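Local coordinates for maltose-binding protein MalE1 (Thermotoga maritima, PDB 6DTU) that binds maltotetraose and probably serves as the maltose-binding receptor of a sugar transport system, at residues F81-L84 with K85-Y88; I279-L282 with T283-A287; P316-V319 with G320-S324. All blocks are in the same frame, centred on the assembly; numbering follows the deposited sequence.

Contact 1: residues F81-L84 with K85-Y88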
loop_
_atom_site.group_PDB
_atom_site.type_symbol
_atom_site.label_atom_id
_atom_site.label_comp_id
_atom_site.label_asym_id
_atom_site.label_seq_id
_atom_site.Cartn_x
_atom_site.Cartn_y
_atom_site.Cartn_z
ATOM N N PHE A 81 -24.239 -5.842 -8.360
ATOM C CA PHE A 81 -24.015 -6.449 -9.661
ATOM C C PHE A 81 -23.833 -7.937 -9.437
ATOM O O PHE A 81 -23.568 -8.379 -8.321
ATOM C CB PHE A 81 -22.794 -5.835 -10.375
ATOM C CG PHE A 81 -21.529 -5.854 -9.554
ATOM C CD1 PHE A 81 -20.547 -6.791 -9.816
ATOM C CD2 PHE A 81 -21.324 -4.941 -8.523
ATOM C CE1 PHE A 81 -19.375 -6.827 -9.060
ATOM C CE2 PHE A 81 -20.161 -4.968 -7.762
ATOM C CZ PHE A 81 -19.185 -5.923 -8.035
ATOM N N SER A 82 -24.017 -8.705 -10.505
ATOM C CA SER A 82 -24.087 -10.160 -10.373
ATOM C C SER A 82 -22.807 -10.761 -9.798
ATOM O O SER A 82 -22.859 -11.767 -9.086
ATOM C CB SER A 82 -24.403 -10.787 -11.723
ATOM O OG SER A 82 -23.350 -10.529 -12.632
ATOM N N ASP A 83 -21.653 -10.181 -10.100
ATOM C CA ASP A 83 -20.409 -10.730 -9.580
ATOM C C ASP A 83 -20.073 -10.278 -8.170
ATOM O O ASP A 83 -19.045 -10.709 -7.659
ATOM C CB ASP A 83 -19.231 -10.444 -10.501
ATOM C CG ASP A 83 -19.232 -11.343 -11.706
ATOM O OD1 ASP A 83 -18.690 -12.458 -11.613
ATOM O OD2 ASP A 83 -19.817 -10.950 -12.737
ATOM N N LEU A 84 -20.919 -9.469 -7.528
ATOM C CA LEU A 84 -20.595 -8.960 -6.199
ATOM C C LEU A 84 -20.342 -10.090 -5.198
ATOM O O LEU A 84 -19.405 -10.012 -4.392
ATOM C CB LEU A 84 -21.731 -8.042 -5.729
ATOM C CG LEU A 84 -21.713 -7.468 -4.317
ATOM C CD1 LEU A 84 -20.604 -6.436 -4.251
ATOM C CD2 LEU A 84 -23.070 -6.865 -3.963
ATOM N N LYS A 85 -21.094 -11.190 -5.300
ATOM C CA LYS A 85 -20.916 -12.305 -4.365
ATOM C C LYS A 85 -19.536 -12.940 -4.469
ATOM O O LYS A 85 -19.092 -13.621 -3.535
ATOM C CB LYS A 85 -21.988 -13.374 -4.598
ATOM C CG LYS A 85 -21.782 -14.151 -5.900
ATOM C CD LYS A 85 -22.920 -15.121 -6.160
ATOM C CE LYS A 85 -22.736 -15.884 -7.449
ATOM N NZ LYS A 85 -21.515 -16.738 -7.442
ATOM N N ASN A 86 -18.842 -12.735 -5.573
ATOM C CA ASN A 86 -17.595 -13.453 -5.771
ATOM C C ASN A 86 -16.403 -12.790 -5.117
ATOM O O ASN A 86 -15.303 -13.350 -5.165
ATOM C CB ASN A 86 -17.351 -13.662 -7.261
ATOM C CG ASN A 86 -18.436 -14.500 -7.886
ATOM O OD1 ASN A 86 -18.742 -15.588 -7.394
ATOM N ND2 ASN A 86 -19.019 -14.016 -8.976
ATOM N N PHE A 87 -16.584 -11.621 -4.524
ATOM C CA PHE A 87 -15.497 -10.908 -3.880
ATOM C C PHE A 87 -15.593 -11.071 -2.373
ATOM O O PHE A 87 -16.693 -11.122 -1.816
ATOM C CB PHE A 87 -15.542 -9.427 -4.276
ATOM C CG PHE A 87 -15.168 -9.211 -5.707
ATOM C CD1 PHE A 87 -13.867 -8.900 -6.040
ATOM C CD2 PHE A 87 -16.081 -9.429 -6.729
ATOM C CE1 PHE A 87 -13.498 -8.737 -7.358
ATOM C CE2 PHE A 87 -15.716 -9.280 -8.049
ATOM C CZ PHE A 87 -14.427 -8.928 -8.363
ATOM N N TYR A 88 -14.440 -11.152 -1.713
ATOM C CA TYR A 88 -14.446 -11.261 -0.258
ATOM C C TYR A 88 -15.097 -10.028 0.347
ATOM O O TYR A 88 -14.850 -8.900 -0.084
ATOM C CB TYR A 88 -13.024 -11.417 0.281
ATOM C CG TYR A 88 -12.459 -12.830 0.236
ATOM C CD1 TYR A 88 -12.853 -13.792 1.156
ATOM C CD2 TYR A 88 -11.535 -13.195 -0.722
ATOM C CE1 TYR A 88 -12.338 -15.081 1.122
ATOM C CE2 TYR A 88 -11.011 -14.490 -0.766
ATOM C CZ TYR A 88 -11.411 -15.419 0.157
ATOM O OH TYR A 88 -10.903 -16.695 0.112
HETATM O O HOH W 1 -23.883 -10.992 -6.400
#
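D83 and L84 each turn their carbonyl back onto an amide three residues ahead, so the chain makes a short 3-10 turn at L84-N86 within the loop before helix 89-94. D83 O accepts N86 N at 2.9 Å, and L84 O accepts F87 N over a longer 3.3 Å but with an almost straight N-H (171°). Both donors stand well above the plane of the carbonyl they use. A water bridges the backbone, donating a hydrogen bond to S82 O and accepting one from K85 N.

The same i to i+3 spacing brings the side chains of D83 and N86 together. With CG of N86 anti to its carbonyl carbon (chi1 -62°), ND2 is carried back to D83 OD1 at 3.1 Å, in a bent and weak bond; carboxylate and amide planes are turned 54° apart. The stronger partner of that carboxylate is R305, which forms a salt bridge to OD1. The other end of the amide is used as well: K85 bends at its last torsion and sets NZ 3.0 Å from N86 OD1. Asparagine suits this place because one amide offers both a donor and an acceptor.

F87, the buried residue here, brings its ring edge to the backbone, with CD2 3.4 Å from D83 O and the oxygen lying in the ring plane. L84 CB sits over the centre of one face of the F81 ring, 3.9 Å from its plane.

The turn is therefore amphipathic: its polar side chains form a chain of bonds from K85 through N86 and D83 to R305, which would probably balance the aspartate charge, while L84 and F87 pack against L92 of helix 89-94.

Contact 2: residues I279-L282 with T283-A287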
loop_
_atom_site.group_PDB
_atom_site.type_symbol
_atom_site.label_atom_id
_atom_site.label_comp_id
_atom_site.label_asym_id
_atom_site.label_seq_id
_atom_site.Cartn_x
_atom_site.Cartn_y
_atom_site.Cartn_z
ATOM N N ILE A 279 -18.967 2.158 -14.767
ATOM C CA ILE A 279 -19.453 1.096 -13.896
ATOM C C ILE A 279 -19.653 -0.197 -14.686
ATOM O O ILE A 279 -19.268 -1.284 -14.230
ATOM C CB ILE A 279 -20.733 1.548 -13.156
ATOM C CG1 ILE A 279 -20.389 2.638 -12.148
ATOM C CG2 ILE A 279 -21.345 0.366 -12.411
ATOM C CD1 ILE A 279 -21.659 3.326 -11.557
ATOM N N GLU A 280 -20.238 -0.103 -15.888
ATOM C CA GLU A 280 -20.455 -1.291 -16.713
ATOM C C GLU A 280 -19.143 -1.986 -17.049
ATOM O O GLU A 280 -19.044 -3.215 -17.006
ATOM C CB GLU A 280 -21.186 -0.916 -18.004
ATOM C CG GLU A 280 -21.341 -2.089 -19.015
ATOM C CD GLU A 280 -22.389 -3.134 -18.610
ATOM O OE1 GLU A 280 -23.152 -2.911 -17.638
ATOM O OE2 GLU A 280 -22.454 -4.194 -19.278
ATOM N N PHE A 281 -18.147 -1.215 -17.460
ATOM C CA PHE A 281 -16.816 -1.750 -17.714
ATOM C C PHE A 281 -16.259 -2.489 -16.494
ATOM O O PHE A 281 -15.707 -3.591 -16.617
ATOM C CB PHE A 281 -15.943 -0.578 -18.134
ATOM C CG PHE A 281 -14.512 -0.896 -18.296
ATOM C CD1 PHE A 281 -14.050 -1.501 -19.433
ATOM C CD2 PHE A 281 -13.614 -0.550 -17.318
ATOM C CE1 PHE A 281 -12.703 -1.759 -19.593
ATOM C CE2 PHE A 281 -12.275 -0.825 -17.456
ATOM C CZ PHE A 281 -11.818 -1.419 -18.586
ATOM N N LEU A 282 -16.431 -1.916 -15.304
ATOM C CA LEU A 282 -15.880 -2.544 -14.107
ATOM C C LEU A 282 -16.637 -3.813 -13.745
ATOM O O LEU A 282 -16.017 -4.833 -13.430
ATOM C CB LEU A 282 -15.899 -1.566 -12.934
ATOM C CG LEU A 282 -14.965 -0.368 -13.128
ATOM C CD1 LEU A 282 -15.077 0.476 -11.868
ATOM C CD2 LEU A 282 -13.528 -0.791 -13.365
ATOM N N THR A 283 -17.973 -3.765 -13.752
ATOM C CA THR A 283 -18.745 -4.911 -13.256
ATOM C C THR A 283 -18.854 -6.039 -14.274
ATOM O O THR A 283 -18.893 -7.215 -13.892
ATOM C CB THR A 283 -20.147 -4.481 -12.809
ATOM O OG1 THR A 283 -20.864 -3.966 -13.943
ATOM C CG2 THR A 283 -20.053 -3.438 -11.687
ATOM N N SER A 284 -18.974 -5.714 -15.556
ATOM C CA SER A 284 -19.253 -6.738 -16.556
ATOM C C SER A 284 -17.995 -7.358 -17.141
ATOM O O SER A 284 -18.087 -8.397 -17.809
ATOM C CB SER A 284 -20.061 -6.140 -17.712
ATOM O OG SER A 284 -19.208 -5.382 -18.574
ATOM N N PHE A 285 -16.839 -6.729 -16.933
ATOM C CA PHE A 285 -15.598 -7.130 -17.590
ATOM C C PHE A 285 -14.469 -7.238 -16.574
ATOM O O PHE A 285 -13.917 -8.320 -16.378
ATOM C CB PHE A 285 -15.242 -6.130 -18.707
ATOM C CG PHE A 285 -13.933 -6.413 -19.424
ATOM C CD1 PHE A 285 -13.597 -7.704 -19.832
ATOM C CD2 PHE A 285 -13.076 -5.371 -19.767
ATOM C CE1 PHE A 285 -12.411 -7.962 -20.502
ATOM C CE2 PHE A 285 -11.885 -5.628 -20.458
ATOM C CZ PHE A 285 -11.569 -6.923 -20.841
ATOM N N ILE A 286 -14.137 -6.136 -15.900
ATOM C CA ILE A 286 -13.003 -6.149 -14.978
ATOM C C ILE A 286 -13.254 -7.121 -13.823
ATOM O O ILE A 286 -12.336 -7.797 -13.346
ATOM C CB ILE A 286 -12.663 -4.713 -14.520
ATOM C CG1 ILE A 286 -12.148 -3.875 -15.692
ATOM C CG2 ILE A 286 -11.620 -4.694 -13.402
ATOM C CD1 ILE A 286 -10.813 -4.366 -16.262
ATOM N N ALA A 287 -14.499 -7.218 -13.357
ATOM C CA ALA A 287 -14.778 -8.038 -12.193
ATOM C C ALA A 287 -14.790 -9.531 -12.477
ATOM O O ALA A 287 -14.915 -10.314 -11.525
ATOM C CB ALA A 287 -16.118 -7.649 -11.563
#
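E280 O is gripped twice by S284, one turn further along the helix: by OG at 2.7 Å and by the backbone N at 2.9 Å. The two donors come from opposite faces of the carbonyl plane, the hydroxyl standing 39° out of it. Serine can do this because its OG lies between the backbone N and carbonyl carbon (chi1 77°), folded back against the preceding turn. The glutamate chain itself bends at chi2, bringing OE2 alongside S284 CB at 3.5 Å.

The neighbouring I279 O takes the amide of T283 at 2.8 Å, nearly end-on to the carbonyl. The methyl CG2 of T283 also meets CG2 of I279, so the threonine presents carbon as well as a hydroxyl to the turn before it.

After this the winding widens. F281 O receives I286 N, five residues on, at 3.1 Å and with a straight N-H, whereas its bond from F285 N is weak. F285 and I286 both meet the F281 ring. CG1 of I286 lies over one face, 4.0 Å from the ring centroid, in a CH-pi contact. F285 meets the ring obliquely, their planes at 65°, and F281 CE1 arrives at the edge of the F285 ring, 3.6 Å from CD2. L282 adds CD2 against I286 CG1. Large apolar residues suit this side because it faces the protein: F281 meets F24 edge-to-face, and L282 and I286 reach F266 of strand 260-268.

The switch from i+4 to i+5 hydrogen bonding marks a pi-type turn, here in the last part of helix 275-286, a helix packed on the mixed sheet of an alpha/beta lobe in this periplasmic binding protein.

Contact 3: residues P316-V319 with G320-S324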
loop_
_atom_site.group_PDB
_atom_site.type_symbol
_atom_site.label_atom_id
_atom_site.label_comp_id
_atom_site.label_asym_id
_atom_site.label_seq_id
_atom_site.Cartn_x
_atom_site.Cartn_y
_atom_site.Cartn_z
ATOM N N PRO A 316 4.549 -19.332 -3.451
ATOM C CA PRO A 316 5.319 -18.945 -2.256
ATOM C C PRO A 316 5.287 -17.456 -1.937
ATOM O O PRO A 316 5.413 -17.093 -0.757
ATOM C CB PRO A 316 6.747 -19.433 -2.561
ATOM C CG PRO A 316 6.766 -19.758 -3.999
ATOM C CD PRO A 316 5.360 -20.090 -4.418
ATOM N N ASP A 317 5.149 -16.584 -2.946
ATOM C CA ASP A 317 5.040 -15.153 -2.671
ATOM C C ASP A 317 3.689 -14.812 -2.056
ATOM O O ASP A 317 3.605 -13.982 -1.146
ATOM C CB ASP A 317 5.267 -14.338 -3.946
ATOM C CG ASP A 317 6.646 -14.531 -4.539
ATOM O OD1 ASP A 317 7.556 -15.025 -3.832
ATOM O OD2 ASP A 317 6.814 -14.180 -5.734
ATOM N N VAL A 318 2.615 -15.412 -2.575
ATOM C CA VAL A 318 1.300 -15.262 -1.970
ATOM C C VAL A 318 1.322 -15.759 -0.532
ATOM O O VAL A 318 0.775 -15.124 0.373
ATOM C CB VAL A 318 0.247 -15.999 -2.819
ATOM C CG1 VAL A 318 -1.085 -16.042 -2.100
ATOM C CG2 VAL A 318 0.117 -15.336 -4.199
ATOM N N VAL A 319 1.960 -16.906 -0.300
ATOM C CA VAL A 319 2.049 -17.433 1.057
ATOM C C VAL A 319 2.806 -16.470 1.969
ATOM O O VAL A 319 2.369 -16.189 3.091
ATOM C CB VAL A 319 2.653 -18.847 1.034
ATOM C CG1 VAL A 319 2.955 -19.351 2.451
ATOM C CG2 VAL A 319 1.692 -19.782 0.330
ATOM N N GLY A 320 3.916 -15.911 1.481
ATOM C CA GLY A 320 4.711 -15.010 2.310
ATOM C C GLY A 320 3.989 -13.719 2.666
ATOM O O GLY A 320 4.004 -13.277 3.823
ATOM N N PHE A 321 3.364 -13.078 1.675
ATOM C CA PHE A 321 2.654 -11.843 1.978
ATOM C C PHE A 321 1.426 -12.094 2.847
ATOM O O PHE A 321 1.086 -11.250 3.678
ATOM C CB PHE A 321 2.296 -11.089 0.684
ATOM C CG PHE A 321 3.487 -10.433 0.019
ATOM C CD1 PHE A 321 4.143 -9.365 0.616
ATOM C CD2 PHE A 321 3.967 -10.910 -1.187
ATOM C CE1 PHE A 321 5.246 -8.781 0.016
ATOM C CE2 PHE A 321 5.076 -10.330 -1.786
ATOM C CZ PHE A 321 5.708 -9.275 -1.181
ATOM N N THR A 322 0.763 -13.241 2.670
ATOM C CA THR A 322 -0.370 -13.594 3.518
ATOM C C THR A 322 0.068 -13.755 4.970
ATOM O O THR A 322 -0.602 -13.260 5.881
ATOM C CB THR A 322 -1.019 -14.870 2.965
ATOM O OG1 THR A 322 -1.526 -14.606 1.651
ATOM C CG2 THR A 322 -2.166 -15.337 3.823
ATOM N N LEU A 323 1.200 -14.424 5.204
ATOM C CA LEU A 323 1.741 -14.527 6.558
ATOM C C LEU A 323 1.994 -13.152 7.163
ATOM O O LEU A 323 1.743 -12.928 8.351
ATOM C CB LEU A 323 3.036 -15.340 6.545
ATOM C CG LEU A 323 2.916 -16.857 6.371
ATOM C CD1 LEU A 323 4.295 -17.497 6.371
ATOM C CD2 LEU A 323 2.029 -17.468 7.454
ATOM N N SER A 324 2.517 -12.220 6.365
ATOM C CA SER A 324 2.783 -10.883 6.882
ATOM C C SER A 324 1.481 -10.151 7.173
ATOM O O SER A 324 1.329 -9.543 8.244
ATOM C CB SER A 324 3.666 -10.096 5.898
ATOM O OG SER A 324 4.020 -8.822 6.427
#
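F321 leans back over the preceding turn of helix 316-326, towards D317. Its CB stands 3.7 Å from D317 O, and because CG is anti to its own carbonyl carbon (chi1 -73°) the ring runs past that oxygen: CG is at 3.7 Å, and CD2 comes in to 3.1 Å. The approach is oblique to the ring, and CE2 has already drawn off to 4.0 Å. Farther out the aromatic group enters an apolar pocket of I233, L302, A112 and I114, where a large flat hydrocarbon fits well. Were this ring cut back to an alanine, a gap is likely to open among these residues and D317 O would lose its aromatic neighbour.

The same oxygen accepts F321 N at 173°, one of the i to i+4 bonds that make this a regular alpha-helix. G320 N likewise bonds to P316 O; proline is well suited to the first turn, where its nitrogen, lacking a hydrogen, need not donate.

On another side of the helix T322 lies alongside V318. Its OG1 donates to V318 O at 2.7 Å while its backbone N reaches that oxygen from the other face of the carbonyl plane at 3.0 Å. A threonine exposed to solvent can thus satisfy its hydroxyl within the helix. The carboxylate of D317 has its strongest partner outside the helix, OD2 being hydrogen-bonded to Y243 OH.

Contacts 1 and 2 meet directly, though far apart in sequence: F81 CG packs on T283 CG2 at 3.5 Å, and F87 CZ approaches A287 O. R305 ties them, pairing with D83 of one and A287 O of the other. Contact 3 stands apart, its nearest atoms about 10 Å from contact 1 and 17 Å from contact 2. Contact 1 lies at the surface and joins charged and amide groups to a small apolar side; contacts 2 and 3 are partly buried helices with an apolar side turned to neighbouring strands, 260-268 for contact 2 and 112-116 for contact 3. Both helices share a hydroxyl doubling a backbone bond, but only contact 2 widens into a pi-type turn.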